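Local coordinates for regulatory protein RecX (Lactobacillus salivarius, PDB 3E3V) that probably modulates the activity of the recombinase RecA and is built largely of three-helix domains, at residues D16-L25 with H48-L59; D67-M78 with I89-I98. All blocks are in the same frame, centred on the assembly; numbering follows the deposited sequence.

Contact 1 (D16-L25 with H48-L59)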
loop_
_atom_site.group_PDB
_atom_site.type_symbol
_atom_site.label_atom_id
_atom_site.label_comp_id
_atom_site.label_asym_id
_atom_site.label_seq_id
_atom_site.Cartn_x
_atom_site.Cartn_y
_atom_site.Cartn_z
ATOM N N ASP A 16 25.586 -19.247 12.377
ATOM C CA ASP A 16 25.006 -17.913 12.426
ATOM C C ASP A 16 24.137 -17.720 11.189
ATOM O O ASP A 16 22.970 -17.358 11.283
ATOM C CB ASP A 16 26.119 -16.864 12.434
ATOM C CG ASP A 16 25.698 -15.569 13.099
ATOM O OD1 ASP A 16 26.370 -14.536 12.877
ATOM O OD2 ASP A 16 24.703 -15.589 13.857
ATOM N N ILE A 17 24.729 -17.961 10.026
ATOM C CA ILE A 17 24.030 -17.827 8.758
ATOM C C ILE A 17 22.859 -18.814 8.725
ATOM O O ILE A 17 21.811 -18.548 8.134
ATOM C CB ILE A 17 25.007 -18.106 7.589
ATOM C CG1 ILE A 17 26.208 -17.160 7.699
ATOM C CG2 ILE A 17 24.315 -17.910 6.256
ATOM C CD1 ILE A 17 27.319 -17.435 6.707
ATOM N N SER A 18 23.043 -19.948 9.389
ATOM C CA SER A 18 22.028 -20.986 9.452
ATOM C C SER A 18 20.813 -20.526 10.244
ATOM O O SER A 18 19.674 -20.672 9.800
ATOM C CB SER A 18 22.614 -22.242 10.093
ATOM O OG SER A 18 21.609 -23.213 10.299
ATOM N N LYS A 19 21.055 -19.987 11.434
ATOM C CA LYS A 19 19.955 -19.502 12.259
ATOM C C LYS A 19 19.253 -18.369 11.510
ATOM O O LYS A 19 18.045 -18.183 11.635
ATOM C CB LYS A 19 20.476 -18.996 13.613
ATOM C CG LYS A 19 21.171 -20.069 14.455
ATOM C CD LYS A 19 21.663 -19.515 15.790
ATOM C CE LYS A 19 20.610 -19.652 16.882
ATOM N NZ LYS A 19 20.344 -21.090 17.200
ATOM N N GLY A 20 20.029 -17.622 10.729
ATOM C CA GLY A 20 19.479 -16.523 9.960
ATOM C C GLY A 20 18.531 -16.996 8.874
ATOM O O GLY A 20 17.455 -16.422 8.699
ATOM N N TYR A 21 18.921 -18.036 8.141
ATOM C CA TYR A 21 18.075 -18.584 7.082
ATOM C C TYR A 21 16.813 -19.213 7.648
ATOM O O TYR A 21 15.756 -19.166 7.018
ATOM C CB TYR A 21 18.827 -19.641 6.262
ATOM C CG TYR A 21 19.665 -19.074 5.130
ATOM C CD1 TYR A 21 19.078 -18.326 4.115
ATOM C CD2 TYR A 21 21.044 -19.291 5.075
ATOM C CE1 TYR A 21 19.835 -17.812 3.078
ATOM C CE2 TYR A 21 21.809 -18.778 4.038
ATOM C CZ TYR A 21 21.197 -18.041 3.040
ATOM O OH TYR A 21 21.939 -17.542 1.987
ATOM N N ASN A 22 16.929 -19.815 8.830
ATOM C CA ASN A 22 15.793 -20.460 9.469
ATOM C C ASN A 22 14.728 -19.457 9.907
ATOM O O ASN A 22 13.540 -19.646 9.644
ATOM C CB ASN A 22 16.268 -21.291 10.667
ATOM C CG ASN A 22 15.122 -21.938 11.426
ATOM O OD1 ASN A 22 14.809 -21.538 12.551
ATOM N ND2 ASN A 22 14.488 -22.935 10.818
ATOM N N ALA A 23 15.147 -18.388 10.574
ATOM C CA ALA A 23 14.200 -17.382 11.031
ATOM C C ALA A 23 13.524 -16.696 9.841
ATOM O O ALA A 23 12.337 -16.336 9.903
ATOM C CB ALA A 23 14.919 -16.354 11.897
ATOM N N ALA A 24 14.279 -16.525 8.756
ATOM C CA ALA A 24 13.757 -15.877 7.565
ATOM C C ALA A 24 12.609 -16.658 6.958
ATOM O O ALA A 24 11.572 -16.081 6.626
ATOM C CB ALA A 24 14.865 -15.693 6.532
ATOM N N LEU A 25 12.781 -17.967 6.798
ATOM C CA LEU A 25 11.716 -18.771 6.211
ATOM C C LEU A 25 10.506 -18.955 7.123
ATOM O O LEU A 25 9.410 -19.250 6.647
ATOM C CB LEU A 25 12.250 -20.127 5.733
ATOM C CG LEU A 25 12.796 -20.007 4.305
ATOM C CD1 LEU A 25 14.220 -19.454 4.335
ATOM C CD2 LEU A 25 12.745 -21.354 3.615
ATOM N N HIS A 48 24.990 -10.153 12.115
ATOM C CA HIS A 48 25.750 -9.088 11.475
ATOM C C HIS A 48 25.392 -8.796 10.021
ATOM O O HIS A 48 24.938 -9.675 9.290
ATOM C CB HIS A 48 27.240 -9.403 11.603
ATOM C CG HIS A 48 27.671 -9.658 13.014
ATOM N ND1 HIS A 48 27.657 -8.680 13.987
ATOM C CD2 HIS A 48 28.076 -10.794 13.632
ATOM C CE1 HIS A 48 28.033 -9.202 15.141
ATOM N NE2 HIS A 48 28.293 -10.484 14.953
ATOM N N GLU A 49 25.599 -7.541 9.622
ATOM C CA GLU A 49 25.320 -7.080 8.264
ATOM C C GLU A 49 26.080 -7.899 7.234
ATOM O O GLU A 49 25.671 -8.004 6.076
ATOM C CB GLU A 49 25.704 -5.605 8.121
ATOM C CG GLU A 49 24.522 -4.650 8.083
ATOM C CD GLU A 49 23.604 -4.809 9.280
ATOM O OE1 GLU A 49 24.071 -4.605 10.421
ATOM O OE2 GLU A 49 22.415 -5.139 9.079
ATOM N N ASP A 50 27.199 -8.471 7.662
ATOM C CA ASP A 50 28.026 -9.293 6.789
ATOM C C ASP A 50 27.193 -10.480 6.317
ATOM O O ASP A 50 27.209 -10.848 5.142
ATOM C CB ASP A 50 29.245 -9.812 7.560
ATOM C CG ASP A 50 29.844 -8.764 8.483
ATOM O OD1 ASP A 50 29.166 -8.360 9.453
ATOM O OD2 ASP A 50 30.995 -8.345 8.238
ATOM N N TYR A 51 26.453 -11.060 7.257
ATOM C CA TYR A 51 25.623 -12.228 6.998
ATOM C C TYR A 51 24.197 -11.931 6.521
ATOM O O TYR A 51 23.648 -12.671 5.705
ATOM C CB TYR A 51 25.595 -13.097 8.256
ATOM C CG TYR A 51 26.981 -13.477 8.747
ATOM C CD1 TYR A 51 27.889 -14.113 7.897
ATOM C CD2 TYR A 51 27.384 -13.200 10.055
ATOM C CE1 TYR A 51 29.159 -14.466 8.335
ATOM C CE2 TYR A 51 28.655 -13.550 10.504
ATOM C CZ TYR A 51 29.538 -14.184 9.638
ATOM O OH TYR A 51 30.800 -14.535 10.067
ATOM N N ILE A 52 23.598 -10.860 7.032
ATOM C CA ILE A 52 22.244 -10.487 6.630
ATOM C C ILE A 52 22.192 -10.297 5.121
ATOM O O ILE A 52 21.283 -10.789 4.449
ATOM C CB ILE A 52 21.798 -9.176 7.314
ATOM C CG1 ILE A 52 21.494 -9.441 8.788
ATOM C CG2 ILE A 52 20.575 -8.608 6.615
ATOM C CD1 ILE A 52 21.023 -8.221 9.552
ATOM N N SER A 53 23.183 -9.591 4.596
ATOM C CA SER A 53 23.264 -9.333 3.172
ATOM C C SER A 53 23.364 -10.613 2.353
ATOM O O SER A 53 22.792 -10.709 1.264
ATOM C CB SER A 53 24.471 -8.453 2.872
ATOM O OG SER A 53 24.628 -8.304 1.474
ATOM N N GLU A 54 24.105 -11.592 2.867
ATOM C CA GLU A 54 24.263 -12.861 2.163
ATOM C C GLU A 54 22.911 -13.570 2.121
ATOM O O GLU A 54 22.488 -14.075 1.082
ATOM C CB GLU A 54 25.295 -13.739 2.879
ATOM C CG GLU A 54 25.641 -15.033 2.151
ATOM C CD GLU A 54 26.498 -15.970 2.998
ATOM O OE1 GLU A 54 27.509 -15.502 3.569
ATOM O OE2 GLU A 54 26.159 -17.170 3.090
ATOM N N ILE A 55 22.229 -13.583 3.258
ATOM C CA ILE A 55 20.915 -14.213 3.383
ATOM C C ILE A 55 19.873 -13.532 2.498
ATOM O O ILE A 55 19.127 -14.194 1.778
ATOM C CB ILE A 55 20.446 -14.178 4.854
ATOM C CG1 ILE A 55 21.435 -14.966 5.712
ATOM C CG2 ILE A 55 19.041 -14.778 4.990
ATOM C CD1 ILE A 55 21.127 -14.943 7.193
ATOM N N ILE A 56 19.845 -12.201 2.535
ATOM C CA ILE A 56 18.893 -11.429 1.741
ATOM C C ILE A 56 19.038 -11.650 0.231
ATOM O O ILE A 56 18.046 -11.834 -0.464
ATOM C CB ILE A 56 19.017 -9.908 2.035
ATOM C CG1 ILE A 56 18.664 -9.625 3.500
ATOM C CG2 ILE A 56 18.100 -9.109 1.096
ATOM C CD1 ILE A 56 17.251 -10.001 3.891
ATOM N N ASN A 57 20.266 -11.612 -0.277
ATOM C CA ASN A 57 20.496 -11.819 -1.703
ATOM C C ASN A 57 20.060 -13.208 -2.141
ATOM O O ASN A 57 19.505 -13.385 -3.226
ATOM C CB ASN A 57 21.970 -11.622 -2.045
ATOM C CG ASN A 57 22.379 -10.170 -1.992
ATOM O OD1 ASN A 57 21.733 -9.311 -2.592
ATOM N ND2 ASN A 57 23.455 -9.884 -1.269
ATOM N N LYS A 58 20.336 -14.194 -1.302
ATOM C CA LYS A 58 19.954 -15.566 -1.597
ATOM C C LYS A 58 18.430 -15.640 -1.651
ATOM O O LYS A 58 17.860 -16.227 -2.572
ATOM C CB LYS A 58 20.495 -16.508 -0.515
ATOM C CG LYS A 58 20.121 -17.973 -0.701
ATOM C CD LYS A 58 20.476 -18.469 -2.083
ATOM C CE LYS A 58 20.706 -19.968 -2.069
ATOM N NZ LYS A 58 21.844 -20.321 -1.175
ATOM N N LEU A 59 17.769 -15.040 -0.664
ATOM C CA LEU A 59 16.310 -15.044 -0.633
ATOM C C LEU A 59 15.733 -14.333 -1.855
ATOM O O LEU A 59 14.709 -14.746 -2.397
ATOM C CB LEU A 59 15.800 -14.374 0.642
ATOM C CG LEU A 59 16.162 -15.079 1.947
ATOM C CD1 LEU A 59 15.575 -14.304 3.133
ATOM C CD2 LEU A 59 15.632 -16.499 1.928
#
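Ile55 lies over a face of the Tyr21 ring and makes the CH-pi contact between helix 14-29 and helix 49-61. Ile55 CG1 sits 4.1 Å from the centroid of the Tyr21 ring, only 9° off its normal, and Ile55 CG2 touches Tyr21 CD1 and CE1. The two side chains run past each other in opposite directions, and the CD1 end of Ile55 continues to the backbone of Gly20, 3.6 Å from its CA. Gly20 has no side chain where a CB would run into that methyl; the segment axes approach to 9.9 Å and cross at -46°.

The remaining apolar contacts extend from this pair both ways along the helices. Ile17 lays CG1 and CD1 against Tyr51 CD1, the nearer being CG1 at 3.5 Å. At the other end Ala24 CB meets Leu59 CD1 at 3.7 Å, and Leu25 CD1 touches Leu59 CD2; Leu59 also packs on Leu64.

Polar groups here touch mostly carbon. Asp16, its CG anti to the backbone N (chi1 -154°), brings OD1 to 3.3 Å from Tyr51 CD2, with carboxylate and ring planes nearly perpendicular. Glu54 reaches out on an extended chain and lays its carboxylate against Ile17 CD1 and CG2. Tyr21 OH presses on the aliphatic start of Lys58, 3.1 Å from CB, which lies in the ring plane at the edge.

With the Tyr21 ring cut back to an alanine here, Ile55 would probably lose its packing partner and a gap would open beside the Lys58 methylenes. Cohesion between these segments thus comes from hydrocarbon and ring surfaces, with carboxylates and a lysine chain bordering them, rather than from directed polar bonds.

Contact 2 (D67-M78 with I89-I98); sequences DKNYAESYVRTM and IKLNLSKKGI
Leu93 O is gripped by two backbone donors, Lys96 N and Ile98 N, which reach it from opposite faces of its carbonyl plane. The bond from Ile98 N, with that from Gly97 N to Ser94 O, forms a Schellman motif at Gly97, whose phi is positive, and past it Ile98 lies against helix 67-81. There Ile98 CD1 packs against Asp67 CG at 3.8 Å and also touches Tyr70 CD2. A water ties the same end together, donating to Asp67 OD2 (2.7 Å) and to Gly97 O (2.9 Å), while Asp67 OD1 accepts from Arg35 N.

Tyr74 crosses to the other segment with CG anti to the backbone N (chi1 -178°). Its OH takes a weak bond from Asn92 ND2, 2.8 Å long but bent to 120° at the hydrogen, and the amide stands nearly perpendicular to the ring. Leu93 slides past the ring in the opposite direction, bringing CD2 within 3.4 Å of Tyr74 CD2. Ile89 O lies at the ring edge, and Met78 CG, from the same helix as Tyr74, covers part of one face, so the ring is hemmed in from several directions.

Besides the tyrosines, Ala71 CB packs against Leu93 CD2, and Val75 CG2 meets Ile89 CG2 at 3.9 Å. Ala71 also touches Ile102 and Ala106 of helix 100-107, which extends the apolar core to a third helix. Tyr70 OH rests across the methylenes of Lys96, 3.7 Å from CD, and the ammonium beyond them pairs with Glu37.

The two helices, 10.7 Å apart at the segment axes, form a pair inclined at 142°, closer to antiparallel than to perpendicular, whose core helix 100-107 completes: the arrangement of the second three-helix domain of RecX.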
loop_
_atom_site.group_PDB
_atom_site.type_symbol
_atom_site.label_atom_id
_atom_site.label_comp_id
_atom_site.label_asym_id
_atom_site.label_seq_id
_atom_site.Cartn_x
_atom_site.Cartn_y
_atom_site.Cartn_z
ATOM N N ASP A 67 10.168 -7.245 -3.670
ATOM C CA ASP A 67 9.440 -6.022 -3.401
ATOM C C ASP A 67 8.431 -5.600 -4.470
ATOM O O ASP A 67 7.383 -5.037 -4.141
ATOM C CB ASP A 67 10.431 -4.893 -3.086
ATOM C CG ASP A 67 10.974 -4.979 -1.659
ATOM O OD1 ASP A 67 10.561 -5.897 -0.906
ATOM O OD2 ASP A 67 11.811 -4.129 -1.278
ATOM N N LYS A 68 8.716 -5.863 -5.743
ATOM C CA LYS A 68 7.764 -5.502 -6.800
ATOM C C LYS A 68 6.470 -6.286 -6.584
ATOM O O LYS A 68 5.369 -5.743 -6.695
ATOM C CB LYS A 68 8.344 -5.821 -8.179
ATOM C CG LYS A 68 7.342 -5.735 -9.323
ATOM C CD LYS A 68 8.004 -6.133 -10.640
ATOM C CE LYS A 68 7.045 -6.910 -11.544
ATOM N NZ LYS A 68 5.869 -6.101 -11.938
ATOM N N ASN A 69 6.611 -7.567 -6.259
ATOM C CA ASN A 69 5.450 -8.409 -6.005
ATOM C C ASN A 69 4.764 -8.005 -4.691
ATOM O O ASN A 69 3.542 -8.019 -4.592
ATOM C CB ASN A 69 5.864 -9.875 -5.943
ATOM C CG ASN A 69 4.705 -10.781 -5.615
ATOM O OD1 ASN A 69 3.707 -10.820 -6.339
ATOM N ND2 ASN A 69 4.820 -11.515 -4.518
ATOM N N TYR A 70 5.550 -7.661 -3.676
ATOM C CA TYR A 70 4.959 -7.236 -2.405
ATOM C C TYR A 70 4.053 -6.030 -2.658
ATOM O O TYR A 70 2.867 -6.041 -2.336
ATOM C CB TYR A 70 6.038 -6.815 -1.404
ATOM C CG TYR A 70 5.459 -6.451 -0.042
ATOM C CD1 TYR A 70 5.295 -7.422 0.950
ATOM C CD2 TYR A 70 5.027 -5.152 0.232
ATOM C CE1 TYR A 70 4.713 -7.109 2.189
ATOM C CE2 TYR A 70 4.441 -4.830 1.465
ATOM C CZ TYR A 70 4.289 -5.810 2.435
ATOM O OH TYR A 70 3.722 -5.503 3.654
ATOM N N ALA A 71 4.637 -4.985 -3.238
ATOM C CA ALA A 71 3.920 -3.745 -3.530
ATOM C C ALA A 71 2.687 -3.939 -4.404
ATOM O O ALA A 71 1.650 -3.323 -4.168
ATOM C CB ALA A 71 4.877 -2.734 -4.179
ATOM N N GLU A 72 2.786 -4.790 -5.424
ATOM C CA GLU A 72 1.641 -5.014 -6.291
ATOM C C GLU A 72 0.462 -5.684 -5.588
ATOM O O GLU A 72 -0.689 -5.303 -5.794
ATOM C CB GLU A 72 2.056 -5.820 -7.526
ATOM C CG GLU A 72 2.443 -4.931 -8.696
ATOM C CD GLU A 72 2.968 -5.711 -9.887
ATOM O OE1 GLU A 72 2.403 -6.783 -10.194
ATOM O OE2 GLU A 72 3.937 -5.240 -10.522
ATOM N N SER A 73 0.741 -6.680 -4.757
ATOM C CA SER A 73 -0.332 -7.363 -4.054
ATOM C C SER A 73 -0.932 -6.433 -2.993
ATOM O O SER A 73 -2.144 -6.452 -2.751
ATOM C CB SER A 73 0.196 -8.641 -3.411
ATOM O OG SER A 73 1.240 -8.334 -2.511
ATOM N N TYR A 74 -0.094 -5.610 -2.368
ATOM C CA TYR A 74 -0.606 -4.677 -1.372
ATOM C C TYR A 74 -1.596 -3.746 -2.063
ATOM O O TYR A 74 -2.708 -3.552 -1.580
ATOM C CB TYR A 74 0.519 -3.853 -0.746
ATOM C CG TYR A 74 0.008 -2.898 0.328
ATOM C CD1 TYR A 74 -0.531 -3.388 1.522
ATOM C CD2 TYR A 74 0.010 -1.520 0.124
ATOM C CE1 TYR A 74 -1.064 -2.525 2.485
ATOM C CE2 TYR A 74 -0.519 -0.645 1.082
ATOM C CZ TYR A 74 -1.055 -1.157 2.254
ATOM O OH TYR A 74 -1.608 -0.314 3.184
ATOM N N VAL A 75 -1.188 -3.186 -3.203
ATOM C CA VAL A 75 -2.036 -2.278 -3.979
ATOM C C VAL A 75 -3.352 -2.941 -4.384
ATOM O O VAL A 75 -4.426 -2.349 -4.267
ATOM C CB VAL A 75 -1.292 -1.779 -5.260
ATOM C CG1 VAL A 75 -2.281 -1.172 -6.270
ATOM C CG2 VAL A 75 -0.252 -0.743 -4.871
ATOM N N ARG A 76 -3.282 -4.180 -4.846
ATOM C CA ARG A 76 -4.498 -4.891 -5.237
ATOM C C ARG A 76 -5.386 -5.090 -4.002
ATOM O O ARG A 76 -6.600 -4.902 -4.052
ATOM C CB ARG A 76 -4.133 -6.246 -5.862
ATOM C CG ARG A 76 -3.426 -6.129 -7.219
ATOM C CD ARG A 76 -3.501 -7.437 -8.016
ATOM N NE ARG A 76 -3.008 -7.292 -9.387
ATOM C CZ ARG A 76 -1.738 -7.454 -9.750
ATOM N NH1 ARG A 76 -0.825 -7.775 -8.840
ATOM N NH2 ARG A 76 -1.375 -7.285 -11.019
ATOM N N THR A 77 -4.775 -5.474 -2.891
ATOM C CA THR A 77 -5.524 -5.660 -1.662
ATOM C C THR A 77 -6.264 -4.381 -1.252
ATOM O O THR A 77 -7.474 -4.415 -1.035
ATOM C CB THR A 77 -4.591 -6.121 -0.532
ATOM O OG1 THR A 77 -4.124 -7.446 -0.837
ATOM C CG2 THR A 77 -5.327 -6.140 0.820
ATOM N N MET A 78 -5.546 -3.257 -1.174
ATOM C CA MET A 78 -6.166 -1.992 -0.791
ATOM C C MET A 78 -7.251 -1.531 -1.777
ATOM O O MET A 78 -8.266 -0.986 -1.358
ATOM C CB MET A 78 -5.092 -0.906 -0.604
ATOM C CG MET A 78 -4.118 -1.174 0.555
ATOM S SD MET A 78 -4.872 -1.459 2.180
ATOM C CE MET A 78 -5.228 0.206 2.638
ATOM N N ILE A 89 -2.043 4.776 0.135
ATOM C CA ILE A 89 -1.516 3.450 -0.180
ATOM C C ILE A 89 0.007 3.559 -0.277
ATOM O O ILE A 89 0.739 2.701 0.213
ATOM C CB ILE A 89 -2.113 2.926 -1.518
ATOM C CG1 ILE A 89 -3.613 2.636 -1.321
ATOM C CG2 ILE A 89 -1.387 1.661 -1.974
ATOM C CD1 ILE A 89 -4.402 2.402 -2.611
ATOM N N LYS A 90 0.473 4.648 -0.880
ATOM C CA LYS A 90 1.896 4.877 -1.059
ATOM C C LYS A 90 2.652 5.081 0.250
ATOM O O LYS A 90 3.727 4.517 0.437
ATOM C CB LYS A 90 2.140 6.081 -1.986
ATOM C CG LYS A 90 3.626 6.273 -2.351
ATOM C CD LYS A 90 3.889 7.587 -3.109
ATOM C CE LYS A 90 5.375 7.760 -3.418
ATOM N NZ LYS A 90 6.229 7.659 -2.182
ATOM N N LEU A 91 2.110 5.893 1.152
ATOM C CA LEU A 91 2.786 6.110 2.417
ATOM C C LEU A 91 2.756 4.829 3.244
ATOM O O LEU A 91 3.642 4.603 4.059
ATOM C CB LEU A 91 2.167 7.287 3.188
ATOM C CG LEU A 91 0.819 7.210 3.904
ATOM C CD1 LEU A 91 0.950 6.465 5.235
ATOM C CD2 LEU A 91 0.335 8.637 4.165
ATOM N N ASN A 92 1.749 3.980 3.042
ATOM C CA ASN A 92 1.711 2.718 3.785
ATOM C C ASN A 92 2.870 1.869 3.269
ATOM O O ASN A 92 3.601 1.239 4.045
ATOM C CB ASN A 92 0.376 1.984 3.589
ATOM C CG ASN A 92 -0.769 2.652 4.327
ATOM O OD1 ASN A 92 -0.556 3.367 5.293
ATOM N ND2 ASN A 92 -1.987 2.413 3.877
ATOM N N LEU A 93 3.037 1.863 1.951
ATOM C CA LEU A 93 4.132 1.134 1.317
ATOM C C LEU A 93 5.482 1.674 1.808
ATOM O O LEU A 93 6.397 0.897 2.097
ATOM C CB LEU A 93 4.038 1.265 -0.210
ATOM C CG LEU A 93 2.897 0.448 -0.832
ATOM C CD1 LEU A 93 2.629 0.883 -2.267
ATOM C CD2 LEU A 93 3.277 -1.019 -0.773
ATOM N N SER A 94 5.614 2.999 1.888
ATOM C CA SER A 94 6.864 3.608 2.364
ATOM C C SER A 94 7.158 3.208 3.804
ATOM O O SER A 94 8.317 3.032 4.181
ATOM C CB SER A 94 6.806 5.142 2.301
ATOM O OG SER A 94 6.727 5.610 0.980
ATOM N N LYS A 95 6.108 3.087 4.609
ATOM C CA LYS A 95 6.263 2.712 6.009
ATOM C C LYS A 95 6.679 1.254 6.173
ATOM O O LYS A 95 7.027 0.818 7.269
ATOM C CB LYS A 95 4.963 2.975 6.767
ATOM C CG LYS A 95 4.738 4.443 7.106
ATOM C CD LYS A 95 3.292 4.708 7.532
ATOM C CE LYS A 95 2.861 3.829 8.695
ATOM N NZ LYS A 95 3.675 4.065 9.920
ATOM N N LYS A 96 6.636 0.501 5.077
ATOM C CA LYS A 96 7.018 -0.907 5.084
ATOM C C LYS A 96 8.405 -1.094 4.473
ATOM O O LYS A 96 8.911 -2.209 4.392
ATOM C CB LYS A 96 5.998 -1.729 4.290
ATOM C CG LYS A 96 4.691 -1.988 5.011
ATOM C CD LYS A 96 4.881 -3.031 6.107
ATOM C CE LYS A 96 3.573 -3.389 6.790
ATOM N NZ LYS A 96 3.759 -4.493 7.775
ATOM N N GLY A 97 9.010 -0.005 4.022
ATOM C CA GLY A 97 10.334 -0.101 3.432
ATOM C C GLY A 97 10.380 -0.239 1.916
ATOM O O GLY A 97 11.415 -0.613 1.365
ATOM N N ILE A 98 9.278 0.061 1.235
ATOM C CA ILE A 98 9.232 -0.029 -0.221
ATOM C C ILE A 98 9.772 1.248 -0.871
ATOM O O ILE A 98 9.374 2.357 -0.508
ATOM C CB ILE A 98 7.782 -0.278 -0.717
ATOM C CG1 ILE A 98 7.273 -1.626 -0.194
ATOM C CG2 ILE A 98 7.727 -0.245 -2.241
ATOM C CD1 ILE A 98 8.055 -2.830 -0.696
HETATM O O HOH W 1 12.099 -3.417 1.285
#

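How the contacts relate
Contacts 1 and 2 follow in series along the chain, a fragment of the longer RecX protein holding its three-helix domains. Contact 1 pairs helix 14-29 with helix 49-61 in the first, towards one end of the elongated molecule; contact 2 pairs helix 67-81 with helix 86-94 in the second, near the chain centre. Their centres are about 23 Å apart and their nearest atoms about 8 Å, without touching. Helix 49-61 and helix 67-81 are consecutive, joined by a short linker. Arg35, Thr34 and Glu37, from the range of the first domain, bond to Asp67 and Lys96 of contact 2, so polar bonds as well as the linker connect the two domains, consistent with an array of helical modules.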